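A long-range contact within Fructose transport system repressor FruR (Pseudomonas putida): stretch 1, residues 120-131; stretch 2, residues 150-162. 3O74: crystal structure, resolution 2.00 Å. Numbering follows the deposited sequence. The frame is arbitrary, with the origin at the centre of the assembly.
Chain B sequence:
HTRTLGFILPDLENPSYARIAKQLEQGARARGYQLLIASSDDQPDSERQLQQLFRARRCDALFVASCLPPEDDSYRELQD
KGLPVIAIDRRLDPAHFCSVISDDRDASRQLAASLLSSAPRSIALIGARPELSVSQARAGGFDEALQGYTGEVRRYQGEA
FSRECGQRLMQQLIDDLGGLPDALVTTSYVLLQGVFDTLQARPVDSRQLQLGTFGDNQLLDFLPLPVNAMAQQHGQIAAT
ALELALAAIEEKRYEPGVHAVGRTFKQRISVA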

# COMPACT_ATOMS: atom_id res chain seq x y z
N PRO B 120 10.26 10.78 30.79
CA PRO B 120 10.99 11.60 29.81
C PRO B 120 11.06 13.06 30.25
O PRO B 120 10.14 13.56 30.90
N ARG B 121 12.16 13.72 29.91
CA ARG B 121 12.35 15.13 30.25
C ARG B 121 11.64 16.01 29.24
O ARG B 121 11.28 17.15 29.53
N SER B 122 11.43 15.47 28.04
CA SER B 122 10.77 16.18 26.96
C SER B 122 9.98 15.20 26.12
O SER B 122 10.40 14.07 25.89
N ILE B 123 8.82 15.64 25.65
CA ILE B 123 7.98 14.81 24.80
C ILE B 123 7.37 15.66 23.69
O ILE B 123 7.03 16.82 23.91
N ALA B 124 7.25 15.08 22.51
CA ALA B 124 6.72 15.83 21.38
C ALA B 124 5.66 15.04 20.62
O ALA B 124 5.63 13.81 20.66
N LEU B 125 4.79 15.78 19.95
CA LEU B 125 3.81 15.21 19.05
C LEU B 125 4.10 15.71 17.65
O LEU B 125 4.24 16.91 17.42
N ILE B 126 4.20 14.78 16.71
CA ILE B 126 4.35 15.14 15.31
C ILE B 126 3.12 14.66 14.55
O ILE B 126 2.82 13.47 14.54
N GLY B 127 2.42 15.60 13.93
CA GLY B 127 1.19 15.30 13.23
C GLY B 127 1.08 16.15 11.98
O GLY B 127 2.03 16.80 11.58
N ALA B 128 -0.10 16.14 11.36
CA ALA B 128 -0.31 16.85 10.11
C ALA B 128 -1.80 17.08 9.91
O ALA B 128 -2.62 16.40 10.51
N ARG B 129 -2.14 18.05 9.06
CA ARG B 129 -3.54 18.37 8.79
C ARG B 129 -4.30 18.60 10.09
O ARG B 129 -5.28 17.91 10.35
N PRO B 130 -3.86 19.58 10.90
CA PRO B 130 -4.44 19.83 12.22
C PRO B 130 -5.94 20.14 12.18
O PRO B 130 -6.63 19.96 13.18
N GLU B 131 -6.43 20.61 11.04
CA GLU B 131 -7.84 20.98 10.92
C GLU B 131 -8.77 19.77 10.96
O GLU B 131 -9.92 19.87 11.39
N THR B 150 5.38 17.75 33.91
CA THR B 150 6.13 18.96 34.20
C THR B 150 7.30 19.20 33.24
O THR B 150 8.01 20.21 33.37
N GLY B 151 7.51 18.29 32.30
CA GLY B 151 8.61 18.38 31.36
C GLY B 151 8.35 19.31 30.18
O GLY B 151 7.37 20.06 30.17
N GLU B 152 9.24 19.27 29.20
CA GLU B 152 9.08 20.05 27.97
C GLU B 152 8.11 19.34 27.04
O GLU B 152 8.26 18.15 26.78
N VAL B 153 7.12 20.07 26.53
CA VAL B 153 6.20 19.51 25.55
C VAL B 153 6.20 20.34 24.27
O VAL B 153 6.11 21.57 24.32
N ARG B 154 6.29 19.67 23.13
CA ARG B 154 6.25 20.35 21.85
C ARG B 154 5.24 19.66 20.94
O ARG B 154 5.12 18.43 20.95
N ARG B 155 4.51 20.45 20.17
CA ARG B 155 3.57 19.90 19.20
C ARG B 155 3.86 20.50 17.84
O ARG B 155 3.87 21.72 17.67
N TYR B 156 4.10 19.63 16.86
CA TYR B 156 4.37 20.06 15.50
C TYR B 156 3.41 19.37 14.56
O TYR B 156 3.42 18.14 14.44
N GLN B 157 2.58 20.15 13.88
CA GLN B 157 1.58 19.60 12.99
C GLN B 157 1.72 20.20 11.60
O GLN B 157 1.42 21.37 11.38
N GLY B 158 2.19 19.38 10.67
CA GLY B 158 2.51 19.83 9.33
C GLY B 158 1.34 19.90 8.37
O GLY B 158 0.18 19.84 8.76
N GLU B 159 1.68 20.02 7.09
CA GLU B 159 0.71 20.30 6.04
C GLU B 159 0.19 19.05 5.33
O GLU B 159 -0.79 19.13 4.58
N ALA B 160 0.84 17.91 5.55
CA ALA B 160 0.45 16.69 4.86
C ALA B 160 0.90 15.43 5.60
O ALA B 160 1.92 15.44 6.30
N PHE B 161 0.14 14.35 5.45
CA PHE B 161 0.56 13.05 5.94
C PHE B 161 1.53 12.44 4.92
O PHE B 161 1.15 11.60 4.11
N SER B 162 2.78 12.89 4.97
CA SER B 162 3.79 12.42 4.03
C SER B 162 5.12 12.20 4.72
O SER B 162 5.38 12.76 5.79

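Two parallel strands, 122-128 and 152-158, lie side by side in one sheet, so their side chains meet as neighbours on a shared face. The backbone sets the frame: amides of Ile123, Leu125, Gly127 and Arg129 reach across to carbonyls of the second strand, and those of Glu152, Arg154, Tyr156 and Gly158 reach back. Paired residues therefore share a face, and the first rule is what each pair puts side by side, often a small residue beside a long one.

On one face sit Ser122 with Glu152, Ala124 with Arg154, Ile126 with Tyr156, and Ala128 with Gly158. Ala124 CB meets Arg154 only near its root, CB to CB at 4.2 Å, because the arginine (chi1 m, chi2 m) leads away, turning its NH1 back to donate to its own neighbour, Val153 O, at 3.2 Å. Tyr156 (chi1 m) also swings its ring end away, so Ile126 (m, t) meets it near the root, CG1 to Tyr156 CB at 4.5 Å.

The other face carries Ile123 with Val153, Leu125 with Arg155, and Gly127 with Gln157. Ile123 (t, t) and Val153 (t) touch methyl to methyl, CG2 to CG2 at 3.8 Å. Leu125 (t, p) rests its CB 4.3 Å from Arg155 CG, using the aliphatic part of an arginine (m, t, t) whose end leads away. Gly127 leaves a hollow beside Gln157 (m, t); a CB there would come about 3.6 Å from Gln157 CG.

At the start, Arg121 points its CB away, yet its end returns, and NH1 forms a salt bridge with Glu152 OE1 at 2.7 Å; the hydrogen bond within it is weak, and the glutamate carboxylate (chi1 m, chi2 m) lies over one face of the guanidinium. The arginine is poorly ordered and touches a crystal neighbour, so its exact placement deserves caution. Gly151 fits closely here, since a CB would clash with Arg121 O.

Past the strands, Phe161 (chi1 m) brings its ring back to the first stretch. Ala128 CB is the bump over that ring's face, 4.2 Å from the Phe161 centroid in a CH-pi contact, and the same methyl sits 3.2 Å from Ala160 O. Arg129 (m, m) adds its CG 3.8 Å from Phe161 CE2 and its CD 3.1 Å from Glu159 O, while NH1 is paired with Glu131 OE2 at 3.0 Å. Pro130 CB lies 3.7 Å from Gln157 NE2, and a water bridges the two residues, accepting from Gln157 NE2 (2.8 Å) and donating to Pro130 O (3.0 Å).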

# COMPACT_ATOMS: atom_id res chain seq x y z
CB PRO B 120 10.14 11.47 28.54
CG PRO B 120 8.78 11.14 29.03
CD PRO B 120 8.97 10.30 30.25
CB ARG B 121 13.84 15.45 30.30
CG ARG B 121 14.23 16.53 31.30
CD ARG B 121 14.09 17.92 30.71
NE ARG B 121 12.92 18.63 31.21
CZ ARG B 121 12.78 19.95 31.19
NH1 ARG B 121 13.76 20.70 30.70
NH2 ARG B 121 11.68 20.52 31.66
CB SER B 122 11.80 16.91 26.09
OG SER B 122 12.71 15.99 25.51
CB ILE B 123 6.86 14.11 25.60
CG1 ILE B 123 6.10 13.12 24.72
CG2 ILE B 123 5.91 15.13 26.22
CD1 ILE B 123 5.19 12.18 25.48
CB ALA B 124 7.85 16.23 20.44
CB LEU B 125 2.40 15.62 19.46
CG LEU B 125 1.32 15.23 18.46
CD1 LEU B 125 0.89 13.79 18.68
CD2 LEU B 125 0.13 16.18 18.58
CB ILE B 126 5.63 14.54 14.71
CG1 ILE B 126 6.85 15.36 15.13
CG2 ILE B 126 5.54 14.49 13.18
CD1 ILE B 126 8.18 14.81 14.62
CB ALA B 128 0.27 16.08 8.93
CB ARG B 129 -4.20 17.25 8.00
CG ARG B 129 -3.53 16.96 6.67
CD ARG B 129 -3.43 18.23 5.85
NE ARG B 129 -3.80 18.02 4.46
CZ ARG B 129 -5.05 17.84 4.04
NH1 ARG B 129 -6.05 17.85 4.92
NH2 ARG B 129 -5.30 17.66 2.76
CB PRO B 130 -3.65 21.04 12.73
CG PRO B 130 -3.11 21.69 11.50
CD PRO B 130 -2.83 20.57 10.55
CB GLU B 131 -8.08 21.81 9.65
CG GLU B 131 -8.05 21.01 8.34
CD GLU B 131 -6.64 20.79 7.82
OE1 GLU B 131 -5.67 21.12 8.53
OE2 GLU B 131 -6.51 20.28 6.69
CB THR B 150 6.65 18.95 35.65
OG1 THR B 150 7.55 17.85 35.82
CG2 THR B 150 5.49 18.82 36.63
CB GLU B 152 10.42 20.22 27.26
CG GLU B 152 11.60 20.56 28.15
CD GLU B 152 11.68 22.03 28.51
OE1 GLU B 152 12.74 22.48 28.98
OE2 GLU B 152 10.67 22.75 28.31
CB VAL B 153 4.76 19.42 26.09
CG1 VAL B 153 3.83 18.84 25.02
CG2 VAL B 153 4.72 18.58 27.35
CB ARG B 154 7.62 20.35 21.18
CG ARG B 154 8.69 21.11 21.95
CD ARG B 154 8.49 22.61 21.86
NE ARG B 154 9.63 23.33 22.43
CZ ARG B 154 9.82 23.52 23.73
NH1 ARG B 154 8.95 23.05 24.61
NH2 ARG B 154 10.89 24.19 24.15
CB ARG B 155 2.13 20.21 19.62
CG ARG B 155 1.74 19.62 20.96
CD ARG B 155 0.48 20.27 21.50
NE ARG B 155 0.16 19.82 22.85
CZ ARG B 155 0.64 20.38 23.96
NH1 ARG B 155 1.47 21.41 23.88
NH2 ARG B 155 0.30 19.90 25.15
CB TYR B 156 5.81 19.72 15.11
CG TYR B 156 6.83 20.62 15.77
CD1 TYR B 156 7.31 21.75 15.12
CD2 TYR B 156 7.30 20.34 17.04
CE1 TYR B 156 8.24 22.57 15.72
CE2 TYR B 156 8.23 21.17 17.65
CZ TYR B 156 8.69 22.28 16.98
OH TYR B 156 9.62 23.10 17.59
CB GLN B 157 0.18 19.80 13.56
CG GLN B 157 -0.06 19.01 14.84
CD GLN B 157 -1.40 19.29 15.47
OE1 GLN B 157 -1.55 20.24 16.24
NE2 GLN B 157 -2.39 18.47 15.15
CB GLU B 159 1.32 21.27 5.01
CG GLU B 159 2.44 20.67 4.18
CD GLU B 159 3.70 20.38 4.98
OE1 GLU B 159 3.93 21.04 6.02
OE2 GLU B 159 4.47 19.49 4.56
CB ALA B 160 0.99 16.68 3.44
CB PHE B 161 -0.63 12.13 6.15
CG PHE B 161 -1.53 12.54 7.29
CD1 PHE B 161 -1.12 12.39 8.60
CD2 PHE B 161 -2.79 13.07 7.04
CE1 PHE B 161 -1.95 12.76 9.65
CE2 PHE B 161 -3.62 13.45 8.08
CZ PHE B 161 -3.20 13.29 9.39
CB SER B 162 3.98 13.42 2.89
OG SER B 162 4.71 14.56 3.32
O HOH W 1 -5.16 18.81 15.59